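Local structure of lipase-esterase related protein (Clostridium acetobutylicum, 3E0X) at residues A[121-126]-A[203-208]; A[89-94]-A[113-118]; A[152-157]-A[230-235]. The protein is of unknown function but adopts the alpha/beta hydrolase fold and is probably a hydrolase, perhaps acting on ester substrates. All coordinates share one frame; numbering follows the deposited sequence.

Contact 2 (89-94 with 113-118) lies at the middle of the fold, its centre about 3 Å from the centre of the chain, and contributes Tyr91 and Ser92 to the pocket that holds ortho-xylene. Contact 1 (121-126 with 203-208) has its centre about 13 Å from that of contact 2, and the two meet where Tyr206 CB lies 3.7 Å from Gly117 O. Contact 3 (152-157 with 230-235), about 16 Å from contact 2 between centres, reaches it through Leu230 CD2, 3.7 Å from Tyr91 CZ. Contacts 1 and 3 do not touch; their nearest atoms are about 12 Å apart. The side chains of Leu124 and Val231 stay about 8 and 9 Å from the ligand.

Contact 1 of 3, residues A[121-126]-A[203-208]; sequences FDKLDK and LVEYSE
A type I beta turn from Phe121 to Leu124 sits against the first turn of helix 204-213, with Phe121 CA and Tyr206 CA 7.2 Å apart. Tyr206 carries the contact, its ring held between two hydrophobic neighbours. Leu203 CB lies over the centre of one face, 4.1 Å above the plane, while on the opposite face Phe121 makes an off-centre CH-pi contact through its CA. The Phe121 ring then turns its edge toward that same face in an offset edge-to-face pair, with planes at 88° and Phe121 CD1 3.7 Å from Tyr206 CE2. A tyrosine suits this place because its flat body packs between nonpolar groups while its hydroxyl can reach a backbone donor: Lys123 N, near the ring plane, donates to Tyr206 OH over 2.9 Å, a somewhat bent bond at 142°. Outside this buried layer, Lys123 starts with CG anti to its carbonyl carbon and runs out extended, so that NZ meets Glu205 OE1 at 2.7 Å on the syn lone pair. Asp122 OD1 pairs instead with Arg120, and Asp125 caps Phe128 N at the start of helix 126-133. The exposed salt bridge lies beyond the tyrosine hydroxyl, which accepts one bent bond from the turn; Lys123 on Glu205 and Arg120 on Asp122 probably soften the repulsion between Glu205 OE1 and Asp122 OD2, 5.8 Å apart.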
ATOM      1  N   PHE A 121      -2.628  -3.754  12.885  1.00 11.78           N
ATOM      2  CA  PHE A 121      -3.710  -2.776  12.915  1.00 11.89           C
ATOM      3  C   PHE A 121      -4.627  -3.091  14.088  1.00 12.61           C
ATOM      4  O   PHE A 121      -5.833  -3.278  13.914  1.00 13.20           O
ATOM      5  CB  PHE A 121      -4.466  -2.784  11.579  1.00 12.64           C
ATOM      6  CG  PHE A 121      -3.573  -2.531  10.388  1.00 11.87           C
ATOM      7  CD1 PHE A 121      -3.235  -1.232   9.998  1.00 12.33           C
ATOM      8  CD2 PHE A 121      -3.039  -3.599   9.682  1.00 11.27           C
ATOM      9  CE1 PHE A 121      -2.383  -1.010   8.905  1.00 12.96           C
ATOM     10  CE2 PHE A 121      -2.186  -3.380   8.577  1.00 12.71           C
ATOM     11  CZ  PHE A 121      -1.869  -2.082   8.182  1.00 12.45           C
ATOM     12  N   ASP A 122      -4.055  -3.114  15.289  1.00 13.28           N
ATOM     13  CA  ASP A 122      -4.757  -3.623  16.474  1.00 13.72           C
ATOM     14  C   ASP A 122      -5.782  -2.683  17.081  1.00 13.59           C
ATOM     15  O   ASP A 122      -6.521  -3.094  17.968  1.00 14.01           O
ATOM     16  CB  ASP A 122      -3.733  -4.061  17.528  1.00 14.67           C
ATOM     17  CG  ASP A 122      -2.773  -2.956  17.887  1.00 15.44           C
ATOM     18  OD1 ASP A 122      -2.033  -2.525  16.998  1.00 15.49           O
ATOM     19  OD2 ASP A 122      -2.763  -2.489  19.048  1.00 19.32           O
ATOM     20  N   LYS A 123      -5.825  -1.440  16.610  1.00 13.14           N
ATOM     21  CA  LYS A 123      -6.744  -0.465  17.174  1.00 12.65           C
ATOM     22  C   LYS A 123      -7.874  -0.060  16.217  1.00 13.03           C
ATOM     23  O   LYS A 123      -8.596   0.904  16.481  1.00 13.61           O
ATOM     24  CB  LYS A 123      -5.994   0.754  17.712  1.00 14.02           C
ATOM     25  CG  LYS A 123      -5.100   0.430  18.892  1.00 16.87           C
ATOM     26  CD  LYS A 123      -4.659   1.663  19.606  1.00 17.57           C
ATOM     27  CE  LYS A 123      -3.650   1.288  20.701  1.00 18.91           C
ATOM     28  NZ  LYS A 123      -3.044   2.510  21.300  1.00 22.94           N
ATOM     29  N   LEU A 124      -8.055  -0.824  15.147  1.00 12.14           N
ATOM     30  CA  LEU A 124      -9.161  -0.567  14.229  1.00 11.75           C
ATOM     31  C   LEU A 124     -10.466  -0.431  15.004  1.00 11.96           C
ATOM     32  O   LEU A 124     -10.759  -1.218  15.903  1.00 13.51           O
ATOM     33  CB  LEU A 124      -9.276  -1.686  13.202  1.00 11.93           C
ATOM     34  CG  LEU A 124      -8.205  -1.699  12.098  1.00 11.92           C
ATOM     35  CD1 LEU A 124      -8.176  -3.028  11.352  1.00 13.34           C
ATOM     36  CD2 LEU A 124      -8.366  -0.543  11.101  1.00 13.77           C
ATOM     37  N   ASP A 125     -11.257   0.570  14.620  1.00 11.41           N
ATOM     38  CA  ASP A 125     -12.466   0.903  15.372  1.00 11.87           C
ATOM     39  C   ASP A 125     -13.327  -0.346  15.617  1.00 12.10           C
ATOM     40  O   ASP A 125     -13.675  -1.086  14.680  1.00 11.98           O
ATOM     41  CB  ASP A 125     -13.282   1.955  14.601  1.00 12.30           C
ATOM     42  CG  ASP A 125     -14.499   2.405  15.371  1.00 14.28           C
ATOM     43  OD1 ASP A 125     -14.370   3.344  16.199  1.00 19.06           O
ATOM     44  OD2 ASP A 125     -15.599   1.837  15.147  1.00 15.36           O
ATOM     45  N   LYS A 126     -13.658  -0.596  16.884  1.00 12.53           N
ATOM     46  CA  LYS A 126     -14.306  -1.831  17.250  1.00 13.48           C
ATOM     47  C   LYS A 126     -15.692  -1.951  16.649  1.00 12.31           C
ATOM     48  O   LYS A 126     -16.050  -3.018  16.172  1.00 13.09           O
ATOM     49  CB  LYS A 126     -14.394  -2.006  18.778  1.00 15.09           C
ATOM     50  CG  LYS A 126     -13.045  -1.965  19.521  1.00 17.57           C
ATOM     51  CD  LYS A 126     -11.969  -2.858  18.905  1.00 21.88           C
ATOM     52  CE  LYS A 126     -10.608  -2.537  19.558  1.00 23.26           C
ATOM     53  NZ  LYS A 126      -9.463  -3.388  19.098  1.00 25.76           N
ATOM     54  N   LEU A 203      -3.474   4.583  11.912  1.00 11.40           N
ATOM     55  CA  LEU A 203      -3.016   5.553  12.894  1.00 11.10           C
ATOM     56  C   LEU A 203      -1.546   5.865  12.788  1.00 11.21           C
ATOM     57  O   LEU A 203      -0.739   5.013  12.423  1.00 11.38           O
ATOM     58  CB  LEU A 203      -3.270   5.033  14.319  1.00 11.72           C
ATOM     59  CG  LEU A 203      -4.689   4.664  14.727  1.00 12.87           C
ATOM     60  CD1 LEU A 203      -4.640   3.997  16.106  1.00 15.38           C
ATOM     61  CD2 LEU A 203      -5.564   5.921  14.723  1.00 13.90           C
ATOM     62  N   VAL A 204      -1.188   7.093  13.134  1.00 10.59           N
ATOM     63  CA  VAL A 204       0.211   7.482  13.074  1.00 11.70           C
ATOM     64  C   VAL A 204       1.051   6.541  13.977  1.00 11.27           C
ATOM     65  O   VAL A 204       2.212   6.215  13.668  1.00 11.18           O
ATOM     66  CB  VAL A 204       0.395   8.984  13.372  1.00 12.06           C
ATOM     67  CG1 VAL A 204      -0.167   9.351  14.725  1.00 12.59           C
ATOM     68  CG2 VAL A 204       1.850   9.379  13.240  1.00 14.17           C
ATOM     69  N   GLU A 205       0.478   6.084  15.082  1.00 10.77           N
ATOM     70  CA  GLU A 205       1.245   5.188  15.967  1.00 11.23           C
ATOM     71  C   GLU A 205       1.726   3.907  15.287  1.00 11.46           C
ATOM     72  O   GLU A 205       2.785   3.370  15.634  1.00 12.68           O
ATOM     73  CB  GLU A 205       0.511   4.882  17.260  1.00 11.38           C
ATOM     74  CG  GLU A 205      -0.748   4.077  17.095  1.00 12.06           C
ATOM     75  CD  GLU A 205      -1.596   4.127  18.359  1.00 15.27           C
ATOM     76  OE1 GLU A 205      -1.543   3.144  19.135  1.00 16.28           O
ATOM     77  OE2 GLU A 205      -2.259   5.178  18.600  1.00 16.84           O
ATOM     78  N   TYR A 206       0.988   3.447  14.275  1.00 10.93           N
ATOM     79  CA  TYR A 206       1.424   2.255  13.543  1.00 10.28           C
ATOM     80  C   TYR A 206       2.711   2.548  12.769  1.00 10.58           C
ATOM     81  O   TYR A 206       3.587   1.692  12.654  1.00 11.41           O
ATOM     82  CB  TYR A 206       0.353   1.782  12.574  1.00 10.84           C
ATOM     83  CG  TYR A 206      -0.989   1.432  13.171  1.00 11.02           C
ATOM     84  CD1 TYR A 206      -1.138   1.008  14.511  1.00 11.41           C
ATOM     85  CD2 TYR A 206      -2.114   1.472  12.364  1.00 11.29           C
ATOM     86  CE1 TYR A 206      -2.393   0.672  15.012  1.00 11.48           C
ATOM     87  CE2 TYR A 206      -3.360   1.136  12.850  1.00 12.24           C
ATOM     88  CZ  TYR A 206      -3.497   0.739  14.177  1.00 11.57           C
ATOM     89  OH  TYR A 206      -4.739   0.381  14.669  1.00 12.18           O
ATOM     90  N   SER A 207       2.816   3.744  12.210  1.00 11.02           N
ATOM     91  CA  SER A 207       4.008   4.161  11.475  1.00 10.47           C
ATOM     92  C   SER A 207       5.178   4.423  12.423  1.00 11.55           C
ATOM     93  O   SER A 207       6.350   4.175  12.073  1.00 11.64           O
ATOM     94  CB  SER A 207       3.686   5.372  10.613  1.00 10.83           C
ATOM     95  OG  SER A 207       2.993   4.973   9.425  1.00 11.03           O
ATOM     96  N   GLU A 208       4.863   4.903  13.626  1.00 11.02           N
ATOM     97  CA  GLU A 208       5.917   5.089  14.642  1.00 11.02           C
ATOM     98  C   GLU A 208       6.539   3.736  15.041  1.00 11.47           C
ATOM     99  O   GLU A 208       7.738   3.647  15.321  1.00 12.87           O
ATOM    100  CB  GLU A 208       5.380   5.835  15.871  1.00 12.25           C
ATOM    101  CG  GLU A 208       5.060   7.300  15.594  1.00 13.05           C
ATOM    102  CD  GLU A 208       6.257   8.258  15.709  1.00 18.71           C
ATOM    103  OE1 GLU A 208       7.419   7.788  15.774  1.00 22.23           O
ATOM    104  OE2 GLU A 208       6.039   9.498  15.726  1.00 21.21           O
TER

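Contact 2 of 3, residues A[89-94]-A[113-118]; sequences IGYSMG and VSLSGG. With OXE (ortho-xylene), chain C.
Ser92 takes phi 61° and psi -131°, a strained backbone for a residue with a side chain, while Tyr91 just before it sets CG anti to its own N (chi1 165°). Together these torsions lay Ser92 CB 3.7 Å above the centre of one face of the Tyr91 ring, while the CB bond of Ser92 points away from 113-118 and OG, anti to the backbone N, lies among the pocket residues. This sharp turn from strand 86-91 into helix 93-102 matches the nucleophile elbow of alpha/beta hydrolases. Gly90 and Gly94 suit their places because a CB would run into Gly94 O and Tyr91 O respectively. Parallel pairing holds the strand end: Gly90 N donates to Val113 O over 2.9 Å and Leu115 N to Gly90 O over 2.8 Å, both nearly straight. Ser92 N continues the pattern to Leu115 O at 3.0 Å, with a weak second bond to Ser116 O. On the face shared with Tyr91 and Leu115, Ile89 CD1 meets Val113 CG2 at 3.7 Å, branched side chains that lie side by side. The ligand methyl C2' is 3.3 Å from Tyr91 CE2, and Tyr91 OH is held by His227 O. Ser92 OG is held by Ser25 N and the serine side chain touches His227, a placement consistent with a nucleophile, though that role is not established.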
ATOM      1  N   ILE A  89       6.470   0.503  -2.957  1.00  8.83           N
ATOM      2  CA  ILE A  89       5.627   1.561  -2.413  0.50  9.32           C
ATOM      3  C   ILE A  89       4.294   0.912  -2.082  1.00  9.38           C
ATOM      4  O   ILE A  89       3.570   0.556  -3.008  1.00  9.56           O
ATOM      5  CB  ILE A  89       5.376   2.657  -3.509  0.50  9.30           C
ATOM      6  CG1 ILE A  89       6.701   3.211  -4.069  0.50 10.63           C
ATOM      7  CG2 ILE A  89       4.461   3.750  -2.978  0.50 10.36           C
ATOM      8  CD1 ILE A  89       7.507   4.026  -3.092  0.50 11.33           C
ATOM      9  N   GLY A  90       3.984   0.744  -0.801  1.00  8.53           N
ATOM     10  CA  GLY A  90       2.757   0.071  -0.422  1.00  8.14           C
ATOM     11  C   GLY A  90       1.834   0.998   0.340  1.00  8.86           C
ATOM     12  O   GLY A  90       2.259   1.643   1.301  1.00  9.91           O
ATOM     13  N   TYR A  91       0.572   1.043  -0.080  1.00  9.05           N
ATOM     14  CA  TYR A  91      -0.415   1.893   0.568  1.00  8.55           C
ATOM     15  C   TYR A  91      -1.427   1.082   1.357  1.00  9.09           C
ATOM     16  O   TYR A  91      -1.908   0.077   0.848  1.00 10.01           O
ATOM     17  CB  TYR A  91      -1.177   2.633  -0.549  1.00  8.61           C
ATOM     18  CG  TYR A  91      -2.482   3.294  -0.146  1.00  8.50           C
ATOM     19  CD1 TYR A  91      -2.539   4.232   0.896  1.00  8.25           C
ATOM     20  CD2 TYR A  91      -3.668   2.979  -0.808  1.00  9.42           C
ATOM     21  CE1 TYR A  91      -3.740   4.875   1.258  1.00  9.53           C
ATOM     22  CE2 TYR A  91      -4.892   3.579  -0.435  1.00  8.61           C
ATOM     23  CZ  TYR A  91      -4.919   4.535   0.582  1.00  7.65           C
ATOM     24  OH  TYR A  91      -6.099   5.152   0.929  1.00 10.98           O
ATOM     25  N   SER A  92      -1.783   1.537   2.569  1.00  9.76           N
ATOM     26  CA  SER A  92      -2.840   0.876   3.320  1.00 10.39           C
ATOM     27  C   SER A  92      -2.420  -0.588   3.589  1.00  9.89           C
ATOM     28  O   SER A  92      -1.297  -0.820   4.064  1.00 10.49           O
ATOM     29  CB  SER A  92      -4.179   1.089   2.572  1.00 11.49           C
ATOM     30  OG  SER A  92      -5.167   0.082   2.759  1.00 15.20           O
HETATM   31  N   MSE A  93      -3.291  -1.549   3.306  1.00  9.98           N
HETATM   32  CA  MSE A  93      -2.909  -2.963   3.405  1.00  9.89           C
HETATM   33  C   MSE A  93      -1.582  -3.242   2.659  1.00  9.36           C
HETATM   34  O   MSE A  93      -0.767  -4.088   3.108  1.00  9.84           O
HETATM   35  CB  MSE A  93      -4.008  -3.875   2.840  1.00  9.74           C
HETATM   36  CG  MSE A  93      -3.697  -5.369   3.000  1.00 11.72           C
HETATM   37 SE   MSE A  93      -5.180  -6.434   2.333  0.60 14.66          SE
HETATM   38  CE  MSE A  93      -5.043  -5.905   0.465  1.00 12.83           C
ATOM     39  N   GLY A  94      -1.362  -2.537   1.549  1.00  8.64           N
ATOM     40  CA  GLY A  94      -0.129  -2.654   0.764  1.00  8.92           C
ATOM     41  C   GLY A  94       1.103  -2.312   1.577  1.00  8.73           C
ATOM     42  O   GLY A  94       2.184  -2.814   1.270  1.00  9.09           O
ATOM     43  N   VAL A 113       8.700   1.632   1.045  1.00  9.74           N
ATOM     44  CA  VAL A 113       7.937   2.715   1.638  1.00  9.07           C
ATOM     45  C   VAL A 113       6.553   2.198   2.026  1.00  9.12           C
ATOM     46  O   VAL A 113       5.846   1.588   1.205  1.00  9.94           O
ATOM     47  CB  VAL A 113       7.741   3.844   0.621  1.00  9.44           C
ATOM     48  CG1 VAL A 113       6.868   4.949   1.199  1.00 10.68           C
ATOM     49  CG2 VAL A 113       9.097   4.417   0.184  1.00  9.85           C
ATOM     50  N   SER A 114       6.178   2.466   3.273  1.00  9.14           N
ATOM     51  CA  SER A 114       4.832   2.163   3.750  1.00  9.28           C
ATOM     52  C   SER A 114       4.078   3.474   3.870  1.00  8.82           C
ATOM     53  O   SER A 114       4.405   4.304   4.738  1.00  9.46           O
ATOM     54  CB  SER A 114       4.872   1.441   5.108  1.00  9.77           C
ATOM     55  OG  SER A 114       3.557   1.286   5.652  1.00 10.83           O
ATOM     56  N   LEU A 115       3.092   3.654   2.996  1.00  8.95           N
ATOM     57  CA  LEU A 115       2.336   4.892   2.904  1.00  9.46           C
ATOM     58  C   LEU A 115       0.964   4.650   3.540  1.00  9.24           C
ATOM     59  O   LEU A 115       0.194   3.808   3.052  1.00  9.83           O
ATOM     60  CB  LEU A 115       2.179   5.227   1.419  1.00 10.12           C
ATOM     61  CG  LEU A 115       1.316   6.391   0.966  1.00 10.61           C
ATOM     62  CD1 LEU A 115       1.772   7.651   1.654  1.00 11.63           C
ATOM     63  CD2 LEU A 115       1.406   6.488  -0.563  1.00 12.13           C
ATOM     64  N   SER A 116       0.674   5.361   4.632  1.00  8.95           N
ATOM     65  CA  SER A 116      -0.601   5.182   5.329  1.00  8.95           C
ATOM     66  C   SER A 116      -0.869   3.687   5.570  1.00  9.37           C
ATOM     67  O   SER A 116      -1.928   3.153   5.206  1.00  9.72           O
ATOM     68  CB  SER A 116      -1.749   5.833   4.549  1.00  9.14           C
ATOM     69  OG  SER A 116      -1.414   7.142   4.127  1.00 10.02           O
ATOM     70  N   GLY A 117       0.127   3.034   6.177  1.00 10.29           N
ATOM     71  CA  GLY A 117       0.104   1.607   6.440  1.00  9.99           C
ATOM     72  C   GLY A 117       0.407   1.234   7.872  1.00 10.46           C
ATOM     73  O   GLY A 117       0.076   1.941   8.843  1.00 10.63           O
ATOM     74  N   GLY A 118       1.029   0.081   8.004  1.00 10.59           N
ATOM     75  CA  GLY A 118       1.302  -0.476   9.315  1.00  9.38           C
ATOM     76  C   GLY A 118       1.748  -1.922   9.183  1.00 10.14           C
ATOM     77  O   GLY A 118       1.614  -2.532   8.113  1.00 10.68           O
TER
HETATM   78  C1  OXE C 243      -8.644   1.902   2.663  1.00 27.92           C
HETATM   79  C2  OXE C 243      -8.334   2.065   1.226  1.00 27.57           C
HETATM   80  C3  OXE C 243      -9.178   2.815   0.410  1.00 28.21           C
HETATM   81  C4  OXE C 243     -10.304   3.416   0.983  1.00 28.15           C
HETATM   82  C5  OXE C 243     -10.613   3.261   2.340  1.00 26.84           C
HETATM   83  C6  OXE C 243      -9.782   2.516   3.194  1.00 27.06           C
HETATM   84  C1' OXE C 243      -7.700   1.107   3.530  1.00 22.20           C
HETATM   85  C2' OXE C 243      -7.117   1.403   0.655  1.00 27.82           C

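Contact 3 of 3, residues A[152-157]-A[230-235]; sequences PLSEKY and LVVNAK
In this alpha/beta hydrolase fold, helix 152-158 belongs to the helical insertion between strands 109-115 and 191-196, and here it packs on the short helix 229-232 that follows the last strand of the sheet. The tight part centres on the Val231 side chain. With CG1 anti to its backbone N (chi1 161°), Val231 spreads its two methyls toward residues one turn apart on the partner helix. Val231 CG1 lies 3.6 Å from Leu153 CB, and Val231 CG2 comes 3.8 Å from Tyr157 CB. Val231 CG1 also lies 3.8 Å from Tyr157 CD2. A compact branched residue suits the spot, since it fills the step between two successive turns without a long, flexible chain. The tyrosine ring crosses the valine obliquely and sends its hydroxyl onward to hydrogen-bond Glu34 OE2, so its polar tip is satisfied beyond the apolar patch. Toward solvent the packing loosens. There the branch of the partly exposed Leu153 extends across to the backbone of the partner helix, with Leu153 CD1 3.7 Å from Val231 O, and Asn233 turns away to cap Gly236 N at the start of helix 234-242. The tight part has a second point beside the valine, where the buried Ser154 OG is pressed against Val232 CG1 at 3.1 Å.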
ATOM      1  N   PRO A 152     -12.382  17.576  -4.940  1.00 17.47           N
ATOM      2  CA  PRO A 152     -12.805  16.883  -6.168  1.00 17.54           C
ATOM      3  C   PRO A 152     -11.922  15.659  -6.494  1.00 17.49           C
ATOM      4  O   PRO A 152     -12.402  14.692  -7.072  1.00 17.25           O
ATOM      5  CB  PRO A 152     -12.668  17.965  -7.256  1.00 18.41           C
ATOM      6  CG  PRO A 152     -11.820  19.009  -6.668  1.00 18.55           C
ATOM      7  CD  PRO A 152     -12.049  18.993  -5.192  1.00 18.08           C
ATOM      8  N   LEU A 153     -10.647  15.723  -6.126  1.00 16.82           N
ATOM      9  CA  LEU A 153      -9.760  14.568  -6.326  1.00 16.12           C
ATOM     10  C   LEU A 153     -10.249  13.385  -5.501  1.00 15.23           C
ATOM     11  O   LEU A 153     -10.250  12.241  -5.964  1.00 15.19           O
ATOM     12  CB  LEU A 153      -8.315  14.904  -5.920  1.00 16.91           C
ATOM     13  CG  LEU A 153      -7.624  15.984  -6.762  1.00 18.95           C
ATOM     14  CD1 LEU A 153      -6.349  16.435  -6.101  1.00 20.79           C
ATOM     15  CD2 LEU A 153      -7.370  15.472  -8.169  1.00 18.22           C
ATOM     16  N   SER A 154     -10.680  13.679  -4.280  1.00 14.06           N
ATOM     17  CA  SER A 154     -11.160  12.631  -3.402  1.00 13.15           C
ATOM     18  C   SER A 154     -12.415  12.008  -3.980  1.00 13.44           C
ATOM     19  O   SER A 154     -12.573  10.782  -3.959  1.00 13.20           O
ATOM     20  CB  SER A 154     -11.392  13.179  -1.999  1.00 12.97           C
ATOM     21  OG  SER A 154     -10.137  13.544  -1.419  1.00 14.17           O
ATOM     22  N   GLU A 155     -13.307  12.842  -4.505  1.00 14.01           N
ATOM     23  CA  GLU A 155     -14.531  12.305  -5.077  1.00 14.71           C
ATOM     24  C   GLU A 155     -14.219  11.311  -6.193  1.00 14.86           C
ATOM     25  O   GLU A 155     -14.763  10.218  -6.237  1.00 16.09           O
ATOM     26  CB  GLU A 155     -15.426  13.421  -5.601  1.00 15.85           C
ATOM     27  CG  GLU A 155     -16.711  12.856  -6.144  1.00 20.55           C
ATOM     28  CD  GLU A 155     -17.788  13.905  -6.369  1.00 26.12           C
ATOM     29  OE1 GLU A 155     -17.490  15.121  -6.335  1.00 29.42           O
ATOM     30  OE2 GLU A 155     -18.946  13.493  -6.582  1.00 30.30           O
ATOM     31  N   LYS A 156     -13.322  11.713  -7.079  1.00 14.56           N
ATOM     32  CA  LYS A 156     -12.901  10.891  -8.205  1.00 14.64           C
ATOM     33  C   LYS A 156     -12.262   9.570  -7.744  1.00 14.82           C
ATOM     34  O   LYS A 156     -12.601   8.485  -8.233  1.00 15.56           O
ATOM     35  CB  LYS A 156     -11.893  11.691  -9.042  1.00 15.52           C
ATOM     36  CG  LYS A 156     -11.368  10.977 -10.262  1.00 17.84           C
ATOM     37  CD  LYS A 156     -10.221  11.754 -10.891  1.00 20.89           C
ATOM     38  CE  LYS A 156      -9.599  10.943 -12.015  1.00 24.27           C
ATOM     39  NZ  LYS A 156      -8.534  11.694 -12.733  1.00 26.86           N
ATOM     40  N   TYR A 157     -11.313   9.658  -6.820  1.00 13.55           N
ATOM     41  CA  TYR A 157     -10.599   8.441  -6.465  1.00 11.80           C
ATOM     42  C   TYR A 157     -11.365   7.514  -5.547  1.00 11.87           C
ATOM     43  O   TYR A 157     -11.162   6.286  -5.584  1.00 11.34           O
ATOM     44  CB  TYR A 157      -9.188   8.741  -5.954  1.00 12.70           C
ATOM     45  CG  TYR A 157      -8.309   9.170  -7.103  1.00 13.38           C
ATOM     46  CD1 TYR A 157      -7.675   8.226  -7.912  1.00 13.18           C
ATOM     47  CD2 TYR A 157      -8.155  10.523  -7.418  1.00 12.25           C
ATOM     48  CE1 TYR A 157      -6.879   8.626  -8.999  1.00 14.84           C
ATOM     49  CE2 TYR A 157      -7.370  10.932  -8.500  1.00 11.52           C
ATOM     50  CZ  TYR A 157      -6.728   9.971  -9.288  1.00 11.93           C
ATOM     51  OH  TYR A 157      -5.931  10.375 -10.349  1.00 15.37           O
ATOM     52  N   LEU A 230      -2.483  10.304  -0.107  1.00  9.86           N
ATOM     53  CA  LEU A 230      -1.825  10.005  -1.407  1.00 10.09           C
ATOM     54  C   LEU A 230      -2.569  10.586  -2.612  1.00 10.58           C
ATOM     55  O   LEU A 230      -2.052  10.533  -3.745  1.00 11.22           O
ATOM     56  CB  LEU A 230      -1.639   8.479  -1.613  1.00 11.06           C
ATOM     57  CG  LEU A 230      -2.850   7.654  -2.112  1.00 11.21           C
ATOM     58  CD1 LEU A 230      -2.400   6.235  -2.452  1.00 11.13           C
ATOM     59  CD2 LEU A 230      -4.065   7.626  -1.177  1.00 10.51           C
ATOM     60  N   VAL A 231      -3.809  11.046  -2.377  1.00 10.52           N
ATOM     61  CA  VAL A 231      -4.633  11.641  -3.423  1.00 11.03           C
ATOM     62  C   VAL A 231      -4.640  13.164  -3.281  1.00 11.31           C
ATOM     63  O   VAL A 231      -4.365  13.885  -4.252  1.00 12.80           O
ATOM     64  CB  VAL A 231      -6.086  11.098  -3.352  1.00 11.17           C
ATOM     65  CG1 VAL A 231      -7.048  12.013  -4.105  1.00 12.55           C
ATOM     66  CG2 VAL A 231      -6.124   9.697  -3.892  1.00 12.07           C
ATOM     67  N   VAL A 232      -4.911  13.657  -2.076  1.00 10.33           N
ATOM     68  CA  VAL A 232      -5.039  15.107  -1.880  1.00 11.26           C
ATOM     69  C   VAL A 232      -3.693  15.819  -1.731  1.00 11.07           C
ATOM     70  O   VAL A 232      -3.606  17.040  -1.938  1.00 11.65           O
ATOM     71  CB  VAL A 232      -5.963  15.468  -0.692  1.00 11.48           C
ATOM     72  CG1 VAL A 232      -7.335  14.859  -0.912  1.00 13.11           C
ATOM     73  CG2 VAL A 232      -5.386  14.999   0.634  1.00 12.57           C
ATOM     74  N   ASN A 233      -2.659  15.071  -1.353  1.00 10.33           N
ATOM     75  CA  ASN A 233      -1.314  15.656  -1.301  1.00 10.35           C
ATOM     76  C   ASN A 233      -0.331  14.729  -1.990  1.00 10.48           C
ATOM     77  O   ASN A 233       0.736  14.415  -1.459  1.00 10.16           O
ATOM     78  CB  ASN A 233      -0.872  15.964   0.147  1.00 10.48           C
ATOM     79  CG  ASN A 233       0.309  16.938   0.208  1.00 11.04           C
ATOM     80  OD1 ASN A 233       0.843  17.356  -0.835  1.00 12.51           O
ATOM     81  ND2 ASN A 233       0.682  17.354   1.432  1.00 12.47           N
ATOM     82  N   ALA A 234      -0.714  14.294  -3.181  1.00 10.21           N
ATOM     83  CA  ALA A 234       0.162  13.429  -3.971  1.00 10.76           C
ATOM     84  C   ALA A 234       1.522  14.085  -4.222  1.00 11.45           C
ATOM     85  O   ALA A 234       2.559  13.415  -4.196  1.00 11.55           O
ATOM     86  CB  ALA A 234      -0.496  13.082  -5.285  1.00 12.01           C
ATOM     87  N   LYS A 235       1.532  15.388  -4.470  1.00 10.99           N
ATOM     88  CA  LYS A 235       2.791  16.087  -4.737  1.00 11.93           C
ATOM     89  C   LYS A 235       3.713  16.014  -3.519  1.00 11.28           C
ATOM     90  O   LYS A 235       4.907  15.749  -3.657  1.00 12.14           O
ATOM     91  CB  LYS A 235       2.518  17.534  -5.137  1.00 12.61           C
ATOM     92  CG  LYS A 235       3.767  18.314  -5.530  1.00 14.43           C
ATOM     93  CD  LYS A 235       3.435  19.772  -5.888  1.00 15.90           C
ATOM     94  CE  LYS A 235       4.676  20.438  -6.464  1.00 22.23           C
ATOM     95  NZ  LYS A 235       4.536  21.914  -6.659  1.00 25.86           N
TER